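Local coordinates for CLIP-associating protein (Drosophila melanogaster, PDB 4G3A) that tracks microtubule plus ends and stabilizes dynamic microtubules, supporting mitotic spindle formation and kinetochore attachment, and is represented here by its N-terminal TOG-like domain of HEAT repeats, at residues 57-62 with 92-97; 65-70 with 107-112; 72-77 with 114-119; 96-99 with 105-108. All coordinates share one frame; numbering follows the deposited sequence.

Contact 1. Residues 57-62 with 92-97; sequences WLTGSH and LPHVID
Leu58 and Thr59 meet His94 where the first helices of two successive HEAT repeats, 47-58 and 88-98, lie next to each other in the TOG-like domain. Leu58, in the last turn of its helix, points toward residues 92-97 of helix 88-98. With CG anti to the backbone N (chi1 176°), its CD2 reaches out to the CB of His94 at 3.7 Å, touching the root of that side chain and not its ring. The same methyl lies 4.4 Å from Val95 CG2, a looser apolar contact on the buried side, where Val95 also packs on Ala110 and Leu113 of helix 104-119. Thr59 is the first residue to leave the helix. Its hydroxyl OG1 bonds back to the carbonyl of Met55 and takes no part in the gap between the helices; chi1 of 71° turns OG1 to that task and presents the methyl to His94. On the more exposed side the imidazole receives a CH-pi contact: Thr59 CG2 sits over the centre of one His94 ring face, 3.6 Å from the centroid and 14° off the ring normal.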
loop_
_atom_site.group_PDB
_atom_site.type_symbol
_atom_site.label_atom_id
_atom_site.label_comp_id
_atom_site.label_asym_id
_atom_site.label_seq_id
_atom_site.Cartn_x
_atom_site.Cartn_y
_atom_site.Cartn_z
ATOM N N TRP A 57 -13.025 -11.522 -5.603
ATOM C CA TRP A 57 -13.590 -10.298 -5.054
ATOM C C TRP A 57 -12.584 -9.157 -5.262
ATOM O O TRP A 57 -12.917 -8.073 -5.748
ATOM C CB TRP A 57 -13.853 -10.469 -3.556
ATOM C CG TRP A 57 -14.994 -11.395 -3.197
ATOM C CD1 TRP A 57 -15.683 -12.222 -4.037
ATOM C CD2 TRP A 57 -15.573 -11.572 -1.895
ATOM N NE1 TRP A 57 -16.654 -12.908 -3.336
ATOM C CE2 TRP A 57 -16.608 -12.524 -2.022
ATOM C CE3 TRP A 57 -15.315 -11.017 -0.635
ATOM C CZ2 TRP A 57 -17.383 -12.930 -0.939
ATOM C CZ3 TRP A 57 -16.088 -11.423 0.441
ATOM C CH2 TRP A 57 -17.108 -12.372 0.283
ATOM N N LEU A 58 -11.343 -9.410 -4.874
ATOM C CA LEU A 58 -10.304 -8.394 -4.964
ATOM C C LEU A 58 -10.056 -8.002 -6.419
ATOM O O LEU A 58 -9.995 -6.819 -6.744
ATOM C CB LEU A 58 -9.016 -8.911 -4.339
ATOM C CG LEU A 58 -7.803 -7.988 -4.450
ATOM C CD1 LEU A 58 -8.070 -6.713 -3.686
ATOM C CD2 LEU A 58 -6.575 -8.696 -3.927
ATOM N N THR A 59 -9.925 -9.000 -7.289
ATOM C CA THR A 59 -9.654 -8.759 -8.704
ATOM C C THR A 59 -10.933 -8.492 -9.499
ATOM O O THR A 59 -10.915 -8.485 -10.729
ATOM C CB THR A 59 -8.924 -9.956 -9.338
ATOM O OG1 THR A 59 -9.828 -11.062 -9.456
ATOM C CG2 THR A 59 -7.724 -10.360 -8.486
ATOM N N GLY A 60 -12.035 -8.254 -8.791
ATOM C CA GLY A 60 -13.344 -8.165 -9.416
ATOM C C GLY A 60 -13.756 -6.789 -9.905
ATOM O O GLY A 60 -13.019 -5.817 -9.765
ATOM N N SER A 61 -14.953 -6.717 -10.483
ATOM C CA SER A 61 -15.471 -5.491 -11.079
ATOM C C SER A 61 -16.392 -4.720 -10.137
ATOM O O SER A 61 -16.725 -3.564 -10.390
ATOM C CB SER A 61 -16.206 -5.814 -12.384
ATOM O OG SER A 61 -17.269 -4.904 -12.622
ATOM N N HIS A 62 -16.814 -5.369 -9.057
ATOM C CA HIS A 62 -17.612 -4.715 -8.025
ATOM C C HIS A 62 -16.635 -4.187 -6.974
ATOM O O HIS A 62 -15.950 -4.963 -6.307
ATOM C CB HIS A 62 -18.587 -5.720 -7.396
ATOM C CG HIS A 62 -19.726 -5.092 -6.647
ATOM N ND1 HIS A 62 -19.543 -4.324 -5.516
ATOM C CD2 HIS A 62 -21.065 -5.147 -6.851
ATOM C CE1 HIS A 62 -20.719 -3.920 -5.065
ATOM N NE2 HIS A 62 -21.659 -4.407 -5.857
ATOM N N LEU A 92 -0.441 -9.269 -3.349
ATOM C CA LEU A 92 0.196 -7.962 -3.562
ATOM C C LEU A 92 -0.026 -7.333 -4.944
ATOM O O LEU A 92 -0.332 -6.148 -5.034
ATOM C CB LEU A 92 1.695 -8.014 -3.249
ATOM C CG LEU A 92 2.319 -6.648 -2.919
ATOM C CD1 LEU A 92 1.626 -6.021 -1.701
ATOM C CD2 LEU A 92 3.816 -6.757 -2.674
ATOM N N PRO A 93 0.134 -8.115 -6.026
ATOM C CA PRO A 93 0.001 -7.463 -7.334
ATOM C C PRO A 93 -1.363 -6.805 -7.544
ATOM O O PRO A 93 -1.438 -5.801 -8.234
ATOM C CB PRO A 93 0.197 -8.624 -8.320
ATOM C CG PRO A 93 1.055 -9.593 -7.570
ATOM C CD PRO A 93 0.587 -9.516 -6.150
ATOM N N HIS A 94 -2.426 -7.349 -6.957
ATOM C CA HIS A 94 -3.757 -6.778 -7.169
ATOM C C HIS A 94 -4.082 -5.637 -6.196
ATOM O O HIS A 94 -4.885 -4.756 -6.501
ATOM C CB HIS A 94 -4.807 -7.890 -7.121
ATOM C CG HIS A 94 -4.512 -8.992 -8.082
ATOM N ND1 HIS A 94 -3.974 -10.200 -7.687
ATOM C CD2 HIS A 94 -4.605 -9.043 -9.428
ATOM C CE1 HIS A 94 -3.787 -10.960 -8.747
ATOM N NE2 HIS A 94 -4.158 -10.281 -9.821
ATOM N N VAL A 95 -3.463 -5.677 -5.023
ATOM C CA VAL A 95 -3.555 -4.574 -4.084
ATOM C C VAL A 95 -2.896 -3.347 -4.701
ATOM O O VAL A 95 -3.418 -2.242 -4.620
ATOM C CB VAL A 95 -2.855 -4.914 -2.776
ATOM C CG1 VAL A 95 -2.885 -3.708 -1.846
ATOM C CG2 VAL A 95 -3.544 -6.125 -2.133
ATOM N N ILE A 96 -1.753 -3.561 -5.335
ATOM C CA ILE A 96 -1.067 -2.495 -6.058
ATOM C C ILE A 96 -1.997 -1.839 -7.075
ATOM O O ILE A 96 -2.151 -0.614 -7.079
ATOM C CB ILE A 96 0.191 -3.033 -6.770
ATOM C CG1 ILE A 96 1.276 -3.359 -5.735
ATOM C CG2 ILE A 96 0.706 -2.018 -7.817
ATOM C CD1 ILE A 96 2.497 -4.047 -6.322
ATOM N N ASP A 97 -2.623 -2.651 -7.927
ATOM C CA ASP A 97 -3.578 -2.139 -8.904
ATOM C C ASP A 97 -4.674 -1.299 -8.251
ATOM O O ASP A 97 -5.124 -0.314 -8.828
ATOM C CB ASP A 97 -4.213 -3.281 -9.706
ATOM C CG ASP A 97 -3.268 -3.862 -10.746
ATOM O OD1 ASP A 97 -2.240 -3.218 -11.059
ATOM O OD2 ASP A 97 -3.549 -4.964 -11.244
#

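Contact 2. Residues 65-70 with 107-112; sequences IAQKSL and REKAQL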
loop_
_atom_site.group_PDB
_atom_site.type_symbol
_atom_site.label_atom_id
_atom_site.label_comp_id
_atom_site.label_asym_id
_atom_site.label_seq_id
_atom_site.Cartn_x
_atom_site.Cartn_y
_atom_site.Cartn_z
ATOM N N ILE A 65 -17.239 -4.914 -3.057
ATOM C CA ILE A 65 -16.768 -6.248 -2.700
ATOM C C ILE A 65 -15.236 -6.326 -2.732
ATOM O O ILE A 65 -14.619 -7.003 -1.907
ATOM C CB ILE A 65 -17.389 -7.314 -3.624
ATOM C CG1 ILE A 65 -18.834 -7.590 -3.205
ATOM C CG2 ILE A 65 -16.593 -8.596 -3.586
ATOM C CD1 ILE A 65 -19.628 -8.357 -4.229
ATOM N N ALA A 66 -14.627 -5.630 -3.685
ATOM C CA ALA A 66 -13.172 -5.543 -3.730
ATOM C C ALA A 66 -12.657 -4.892 -2.451
ATOM O O ALA A 66 -11.708 -5.368 -1.826
ATOM C CB ALA A 66 -12.731 -4.754 -4.942
ATOM N N GLN A 67 -13.294 -3.800 -2.060
ATOM C CA GLN A 67 -12.874 -3.078 -0.871
ATOM C C GLN A 67 -12.976 -3.959 0.366
ATOM O O GLN A 67 -12.094 -3.945 1.221
ATOM C CB GLN A 67 -13.702 -1.811 -0.693
ATOM C CG GLN A 67 -13.420 -1.073 0.593
ATOM C CD GLN A 67 -14.062 0.290 0.610
ATOM O OE1 GLN A 67 -14.234 0.914 -0.437
ATOM N NE2 GLN A 67 -14.422 0.767 1.800
ATOM N N LYS A 68 -14.060 -4.728 0.455
ATOM C CA LYS A 68 -14.273 -5.605 1.598
ATOM C C LYS A 68 -13.247 -6.725 1.630
ATOM O O LYS A 68 -12.788 -7.109 2.700
ATOM C CB LYS A 68 -15.694 -6.175 1.592
ATOM C CG LYS A 68 -16.787 -5.137 1.783
ATOM C CD LYS A 68 -17.198 -4.998 3.239
ATOM C CE LYS A 68 -16.724 -3.683 3.825
ATOM N NZ LYS A 68 -16.925 -2.547 2.871
ATOM N N SER A 69 -12.884 -7.247 0.459
ATOM C CA SER A 69 -11.815 -8.235 0.390
ATOM C C SER A 69 -10.486 -7.669 0.921
ATOM O O SER A 69 -9.747 -8.367 1.617
ATOM C CB SER A 69 -11.646 -8.758 -1.033
ATOM O OG SER A 69 -11.035 -7.790 -1.862
ATOM N N LEU A 70 -10.191 -6.411 0.597
ATOM C CA LEU A 70 -9.003 -5.731 1.138
ATOM C C LEU A 70 -9.086 -5.640 2.663
ATOM O O LEU A 70 -8.144 -5.972 3.376
ATOM C CB LEU A 70 -8.868 -4.324 0.551
ATOM C CG LEU A 70 -8.513 -4.207 -0.931
ATOM C CD1 LEU A 70 -8.754 -2.795 -1.427
ATOM C CD2 LEU A 70 -7.066 -4.623 -1.171
ATOM N N ARG A 107 -8.775 2.992 -2.538
ATOM C CA ARG A 107 -7.348 3.286 -2.398
ATOM C C ARG A 107 -6.954 3.288 -0.922
ATOM O O ARG A 107 -5.887 2.801 -0.547
ATOM C CB ARG A 107 -7.010 4.636 -3.032
ATOM C CG ARG A 107 -7.354 4.720 -4.511
ATOM C CD ARG A 107 -6.700 5.930 -5.157
ATOM N NE ARG A 107 -7.138 7.172 -4.530
ATOM C CZ ARG A 107 -8.236 7.834 -4.883
ATOM N NH1 ARG A 107 -9.004 7.371 -5.858
ATOM N NH2 ARG A 107 -8.568 8.955 -4.259
ATOM N N GLU A 108 -7.825 3.839 -0.086
ATOM C CA GLU A 108 -7.570 3.919 1.351
ATOM C C GLU A 108 -7.351 2.539 1.943
ATOM O O GLU A 108 -6.347 2.283 2.610
ATOM C CB GLU A 108 -8.746 4.579 2.065
ATOM C CG GLU A 108 -8.738 6.089 2.039
ATOM C CD GLU A 108 -10.084 6.676 2.433
ATOM O OE1 GLU A 108 -10.918 5.930 2.996
ATOM O OE2 GLU A 108 -10.306 7.880 2.174
ATOM N N LYS A 109 -8.303 1.648 1.693
ATOM C CA LYS A 109 -8.233 0.309 2.266
ATOM C C LYS A 109 -7.041 -0.455 1.704
ATOM O O LYS A 109 -6.442 -1.275 2.395
ATOM C CB LYS A 109 -9.540 -0.456 2.055
ATOM C CG LYS A 109 -10.762 0.230 2.670
ATOM C CD LYS A 109 -10.571 0.477 4.161
ATOM C CE LYS A 109 -11.778 1.189 4.773
ATOM N NZ LYS A 109 -11.541 1.528 6.194
ATOM N N ALA A 110 -6.684 -0.166 0.456
ATOM C CA ALA A 110 -5.486 -0.751 -0.132
ATOM C C ALA A 110 -4.230 -0.243 0.588
ATOM O O ALA A 110 -3.355 -1.025 0.969
ATOM C CB ALA A 110 -5.420 -0.439 -1.620
ATOM N N GLN A 111 -4.149 1.068 0.797
ATOM C CA GLN A 111 -2.995 1.631 1.499
ATOM C C GLN A 111 -2.952 1.048 2.913
ATOM O O GLN A 111 -1.896 0.711 3.446
ATOM C CB GLN A 111 -3.096 3.159 1.552
ATOM C CG GLN A 111 -2.728 3.884 0.244
ATOM C CD GLN A 111 -1.228 4.030 0.055
ATOM O OE1 GLN A 111 -0.434 3.316 0.681
ATOM N NE2 GLN A 111 -0.827 4.950 -0.819
ATOM N N LEU A 112 -4.124 0.905 3.517
ATOM C CA LEU A 112 -4.190 0.383 4.877
ATOM C C LEU A 112 -3.728 -1.085 4.935
ATOM O O LEU A 112 -3.010 -1.475 5.848
ATOM C CB LEU A 112 -5.598 0.579 5.463
ATOM C CG LEU A 112 -5.873 0.102 6.893
ATOM C CD1 LEU A 112 -4.732 0.431 7.853
ATOM C CD2 LEU A 112 -7.190 0.681 7.393
HETATM O O HOH W 1 -7.583 -2.754 4.487
#
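Gln67 lays its aliphatic part against that of Lys109, and one helical turn further on Leu70 reaches Ala110. The Gln67 side chain leaves its helix with CG opposite the backbone N (chi1 174°) and runs on extended through chi2, which carries it across the gap between the helices. Its CG approaches Lys109 CG to 3.6 Å, while the amide NE2 passes 3.8 Å from that same Lys109 CG, a van der Waals contact and not a bond. The amide has its polar partner elsewhere, since OE1 is hydrogen-bonded to Thr105 OG1. Lys109 starts out toward helix 65-70 but bends at chi2 (-56°), then straightens, so that its methylenes touch Gln67 while NZ is carried off from helix 65-70. These helices are the second helices of neighbouring HEAT repeats, stacked side by side in the TOG-like domain. The two short segments run nearly parallel, 18° between their directions, with axes 9.0 Å apart. Leu70 points into the gap; its CD1 lies 3.8 Å from the backbone N of Ala110 and 4.1 Å from Ala110 CB, the small methyl allowing the leucine branch to lie close to the helix backbone. Val95 of helix 88-98 touches both Leu70 and Ala110 and continues this apolar patch into the layer of first helices. A water donates to Lys109 O at 2.8 Å and, weakly, to Leu70 O at 3.5 Å, linking carbonyls of the two helices.

Contact 3. Residues 72-77 with 114-119; sequences AFSELI and LRDLME
Ser74 and Ile77 of one helix face Asp116 and Leu117 of the next, joining the second helices of two adjacent HEAT repeats. The segments run almost exactly parallel, 3° apart in direction, with their axes 9.3 Å from each other. The tight part is formed by Ile77. It points toward residues 114-119, and its two branches divide the work: CD1, at the end of the longer branch, meets Leu117 CD2 at 3.6 Å, whereas CG2 lies against the backbone, 3.5 Å from Asp116 O. With CG1 anti to its carbonyl carbon (chi1 -71°) the isoleucine sends the long arm to the leucine and the short one to the aspartate. Phe84 packs on Ile77, and Val122 touches both Ile77 and Leu117, so loop residues help to enclose this end. Against this carbon packing stands a polar contact of one hydrogen bond, between the side chains of Ser74 and Asp116, both buried. The solvent side begins at Glu75, next after Ser74 and partly exposed. Its OE2 stays 6.1 Å from Asp116 OD2, and its salt bridge to Lys78 probably mutes any influence on the aspartate. The serine bond probably favours the charged carboxylate: Ser74 OG donates to Asp116 OD2 at 2.8 Å, received on the anti lone pair, which points away from OD1.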
loop_
_atom_site.group_PDB
_atom_site.type_symbol
_atom_site.label_atom_id
_atom_site.label_comp_id
_atom_site.label_asym_id
_atom_site.label_seq_id
_atom_site.Cartn_x
_atom_site.Cartn_y
_atom_site.Cartn_z
ATOM N N ALA A 72 -10.853 -7.593 4.440
ATOM C CA ALA A 72 -10.789 -8.968 4.917
ATOM C C ALA A 72 -9.338 -9.393 5.017
ATOM O O ALA A 72 -8.935 -10.026 5.994
ATOM C CB ALA A 72 -11.556 -9.903 3.996
ATOM N N PHE A 73 -8.552 -9.049 3.997
ATOM C CA PHE A 73 -7.141 -9.380 4.014
ATOM C C PHE A 73 -6.472 -8.662 5.189
ATOM O O PHE A 73 -5.640 -9.239 5.880
ATOM C CB PHE A 73 -6.467 -9.034 2.675
ATOM C CG PHE A 73 -6.658 -10.086 1.598
ATOM C CD1 PHE A 73 -6.323 -11.411 1.834
ATOM C CD2 PHE A 73 -7.139 -9.740 0.344
ATOM C CE1 PHE A 73 -6.485 -12.383 0.849
ATOM C CE2 PHE A 73 -7.311 -10.708 -0.651
ATOM C CZ PHE A 73 -6.984 -12.031 -0.396
ATOM N N SER A 74 -6.822 -7.401 5.417
ATOM C CA SER A 74 -6.253 -6.690 6.557
ATOM C C SER A 74 -6.506 -7.457 7.862
ATOM O O SER A 74 -5.608 -7.586 8.703
ATOM C CB SER A 74 -6.795 -5.261 6.643
ATOM O OG SER A 74 -6.043 -4.384 5.815
ATOM N N GLU A 75 -7.722 -7.977 8.026
ATOM C CA GLU A 75 -8.058 -8.720 9.244
ATOM C C GLU A 75 -7.275 -10.031 9.369
ATOM O O GLU A 75 -6.804 -10.370 10.451
ATOM C CB GLU A 75 -9.571 -8.960 9.347
ATOM C CG GLU A 75 -10.366 -7.674 9.493
ATOM C CD GLU A 75 -9.850 -6.791 10.622
ATOM O OE1 GLU A 75 -9.540 -7.322 11.716
ATOM O OE2 GLU A 75 -9.745 -5.562 10.413
ATOM N N LEU A 76 -7.112 -10.749 8.261
ATOM C CA LEU A 76 -6.271 -11.952 8.249
ATOM C C LEU A 76 -4.814 -11.622 8.572
ATOM O O LEU A 76 -4.148 -12.355 9.312
ATOM C CB LEU A 76 -6.348 -12.662 6.892
ATOM C CG LEU A 76 -7.709 -13.250 6.506
ATOM C CD1 LEU A 76 -7.742 -13.627 5.031
ATOM C CD2 LEU A 76 -8.044 -14.452 7.380
ATOM N N ILE A 77 -4.319 -10.517 8.015
ATOM C CA ILE A 77 -2.961 -10.082 8.304
ATOM C C ILE A 77 -2.815 -9.845 9.801
ATOM O O ILE A 77 -1.851 -10.295 10.412
ATOM C CB ILE A 77 -2.606 -8.786 7.553
ATOM C CG1 ILE A 77 -2.441 -9.062 6.061
ATOM C CG2 ILE A 77 -1.331 -8.169 8.104
ATOM C CD1 ILE A 77 -2.620 -7.824 5.233
ATOM N N LEU A 114 -1.497 -2.363 3.029
ATOM C CA LEU A 114 -0.041 -2.266 2.949
ATOM C C LEU A 114 0.569 -1.901 4.308
ATOM O O LEU A 114 1.549 -2.499 4.733
ATOM C CB LEU A 114 0.402 -1.262 1.871
ATOM C CG LEU A 114 0.008 -1.604 0.430
ATOM C CD1 LEU A 114 0.414 -0.471 -0.509
ATOM C CD2 LEU A 114 0.634 -2.921 0.001
ATOM N N ARG A 115 -0.009 -0.928 5.001
ATOM C CA ARG A 115 0.507 -0.578 6.326
ATOM C C ARG A 115 0.359 -1.750 7.310
ATOM O O ARG A 115 1.229 -1.986 8.152
ATOM C CB ARG A 115 -0.167 0.696 6.850
ATOM C CG ARG A 115 0.174 1.942 6.014
ATOM C CD ARG A 115 -0.127 3.243 6.770
ATOM N NE ARG A 115 -1.550 3.408 7.055
ATOM C CZ ARG A 115 -2.417 3.959 6.210
ATOM N NH1 ARG A 115 -2.009 4.390 5.023
ATOM N NH2 ARG A 115 -3.693 4.081 6.542
ATOM N N ASP A 116 -0.740 -2.491 7.190
ATOM C CA ASP A 116 -0.974 -3.641 8.061
ATOM C C ASP A 116 0.080 -4.731 7.855
ATOM O O ASP A 116 0.551 -5.329 8.820
ATOM C CB ASP A 116 -2.394 -4.199 7.884
ATOM C CG ASP A 116 -3.468 -3.281 8.463
ATOM O OD1 ASP A 116 -3.179 -2.497 9.398
ATOM O OD2 ASP A 116 -4.612 -3.347 7.979
ATOM N N LEU A 117 0.469 -4.975 6.609
ATOM C CA LEU A 117 1.545 -5.929 6.332
ATOM C C LEU A 117 2.811 -5.611 7.134
ATOM O O LEU A 117 3.497 -6.504 7.631
ATOM C CB LEU A 117 1.885 -5.950 4.838
ATOM C CG LEU A 117 0.887 -6.530 3.828
ATOM C CD1 LEU A 117 1.325 -6.237 2.395
ATOM C CD2 LEU A 117 0.713 -8.052 4.025
HETATM N N MSE A 118 3.122 -4.326 7.243
HETATM C CA MSE A 118 4.331 -3.899 7.927
HETATM C C MSE A 118 4.110 -3.848 9.435
HETATM O O MSE A 118 4.924 -4.342 10.202
HETATM C CB MSE A 118 4.783 -2.534 7.395
HETATM C CG MSE A 118 5.209 -2.581 5.940
HETATM SE SE MSE A 118 5.903 -0.832 5.332
HETATM C CE MSE A 118 4.190 0.058 5.122
ATOM N N GLU A 119 3.002 -3.259 9.866
ATOM C CA GLU A 119 2.762 -3.131 11.298
ATOM C C GLU A 119 2.699 -4.509 11.962
ATOM O O GLU A 119 3.246 -4.711 13.044
ATOM C CB GLU A 119 1.485 -2.339 11.592
ATOM C CG GLU A 119 1.260 -2.102 13.089
ATOM C CD GLU A 119 0.102 -1.154 13.395
ATOM O OE1 GLU A 119 -0.477 -0.569 12.454
ATOM O OE2 GLU A 119 -0.222 -0.988 14.591
#

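Contact 4. Residues 96-99 with 105-108; sequences IDRL and TVRE
A bend at chi2 (-70°) swings CD of Arg98 alongside Val106, while in Arg107 chi1 (-59°) and an extended chi2 (-166°) bring CG and CD beside the carbonyls of Arg98 and Leu99; the further bend at chi3 only turns the guanidinium. Val106 points toward residues 96-99, and its CG1 methyl crosses the arginine methylenes, 3.8 Å from Arg98 CD. Of the Arg98 side chain, the aliphatic part does the touching. Its guanidinium extends beyond the valine to a salt bridge with Asp101 through NH1 and, through NH2, to hydrogen bonds with Gly60 O and Leu58 O, which probably hold the methylene arm in place. The next residue, Arg107, meets the backbone instead. Its CG lies 3.7 Å from Arg98 O, and its CD comes to 3.1 Å from Leu99 O, a close approach of carbon to carbonyl with no hydrogen bond in it. Leu99 O is buried by the contact and has no partner in the model, while the Arg107 NH1 bonds instead to Asp101 O, within the same turn. The contact thus closes the short turn of a HEAT hairpin, between helix 88-98 and helix 104-119; helix 63-80 lies against Arg98 and Val106 through Ala66, Phe63 and Gln67, and helix 142-159 meets Leu99 and Arg107 through Glu147 and Lys143.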
loop_
_atom_site.group_PDB
_atom_site.type_symbol
_atom_site.label_atom_id
_atom_site.label_comp_id
_atom_site.label_asym_id
_atom_site.label_seq_id
_atom_site.Cartn_x
_atom_site.Cartn_y
_atom_site.Cartn_z
ATOM N N ILE A 96 -1.753 -3.561 -5.335
ATOM C CA ILE A 96 -1.067 -2.495 -6.058
ATOM C C ILE A 96 -1.997 -1.839 -7.075
ATOM O O ILE A 96 -2.151 -0.614 -7.079
ATOM C CB ILE A 96 0.191 -3.033 -6.770
ATOM C CG1 ILE A 96 1.276 -3.359 -5.735
ATOM C CG2 ILE A 96 0.706 -2.018 -7.817
ATOM C CD1 ILE A 96 2.497 -4.047 -6.322
ATOM N N ASP A 97 -2.623 -2.651 -7.927
ATOM C CA ASP A 97 -3.578 -2.139 -8.904
ATOM C C ASP A 97 -4.674 -1.299 -8.251
ATOM O O ASP A 97 -5.124 -0.314 -8.828
ATOM C CB ASP A 97 -4.213 -3.281 -9.706
ATOM C CG ASP A 97 -3.268 -3.862 -10.746
ATOM O OD1 ASP A 97 -2.240 -3.218 -11.059
ATOM O OD2 ASP A 97 -3.549 -4.964 -11.244
ATOM N N ARG A 98 -5.108 -1.682 -7.054
ATOM C CA ARG A 98 -6.167 -0.937 -6.375
ATOM C C ARG A 98 -5.684 0.413 -5.832
ATOM O O ARG A 98 -6.497 1.265 -5.455
ATOM C CB ARG A 98 -6.778 -1.764 -5.251
ATOM C CG ARG A 98 -7.544 -2.995 -5.721
ATOM C CD ARG A 98 -8.841 -2.618 -6.431
ATOM N NE ARG A 98 -9.469 -3.781 -7.065
ATOM C CZ ARG A 98 -10.650 -3.761 -7.684
ATOM N NH1 ARG A 98 -11.355 -2.637 -7.756
ATOM N NH2 ARG A 98 -11.134 -4.871 -8.232
ATOM N N LEU A 99 -4.371 0.617 -5.789
ATOM C CA LEU A 99 -3.874 1.936 -5.414
ATOM C C LEU A 99 -4.342 2.926 -6.465
ATOM O O LEU A 99 -4.468 4.114 -6.191
ATOM C CB LEU A 99 -2.345 1.957 -5.311
ATOM C CG LEU A 99 -1.735 1.143 -4.174
ATOM C CD1 LEU A 99 -0.216 1.139 -4.301
ATOM C CD2 LEU A 99 -2.181 1.679 -2.811
ATOM N N THR A 105 -12.161 5.455 -1.317
ATOM C CA THR A 105 -12.190 4.531 -0.183
ATOM C C THR A 105 -11.472 3.226 -0.517
ATOM O O THR A 105 -10.920 2.571 0.364
ATOM C CB THR A 105 -13.635 4.200 0.304
ATOM O OG1 THR A 105 -14.372 3.549 -0.740
ATOM C CG2 THR A 105 -14.374 5.456 0.752
ATOM N N VAL A 106 -11.494 2.839 -1.787
ATOM C CA VAL A 106 -10.780 1.639 -2.206
ATOM C C VAL A 106 -9.267 1.845 -2.084
ATOM O O VAL A 106 -8.554 0.986 -1.565
ATOM C CB VAL A 106 -11.178 1.207 -3.640
ATOM C CG1 VAL A 106 -10.246 0.143 -4.152
ATOM C CG2 VAL A 106 -12.612 0.689 -3.662
ATOM N N ARG A 107 -8.775 2.992 -2.538
ATOM C CA ARG A 107 -7.348 3.286 -2.398
ATOM C C ARG A 107 -6.954 3.288 -0.922
ATOM O O ARG A 107 -5.887 2.801 -0.547
ATOM C CB ARG A 107 -7.010 4.636 -3.032
ATOM C CG ARG A 107 -7.354 4.720 -4.511
ATOM C CD ARG A 107 -6.700 5.930 -5.157
ATOM N NE ARG A 107 -7.138 7.172 -4.530
ATOM C CZ ARG A 107 -8.236 7.834 -4.883
ATOM N NH1 ARG A 107 -9.004 7.371 -5.858
ATOM N NH2 ARG A 107 -8.568 8.955 -4.259
ATOM N N GLU A 108 -7.825 3.839 -0.086
ATOM C CA GLU A 108 -7.570 3.919 1.351
ATOM C C GLU A 108 -7.351 2.539 1.943
ATOM O O GLU A 108 -6.347 2.283 2.610
ATOM C CB GLU A 108 -8.746 4.579 2.065
ATOM C CG GLU A 108 -8.738 6.089 2.039
ATOM C CD GLU A 108 -10.084 6.676 2.433
ATOM O OE1 GLU A 108 -10.918 5.930 2.996
ATOM O OE2 GLU A 108 -10.306 7.880 2.174
#

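Overall arrangement
From the N terminus, the chain passes through helix 47-58, turns at 59-62 into helix 63-80, and repeats the hairpin with helices 88-98 and 104-119. Contact 1 closes a loop between the two first helices; contacts 2 and 3 close loops between the two second helices, one further along than the other. All three join HEAT 1 to HEAT 2, and their segments alternate along the chain, so each crosses the others. Contact 4 is local, closing the turn within HEAT 2, and falls within the span bridged by contact 3. Arg98 links contact 4 to contact 1, and Gln67 with Thr105 links it to contact 2, tying both helix layers together.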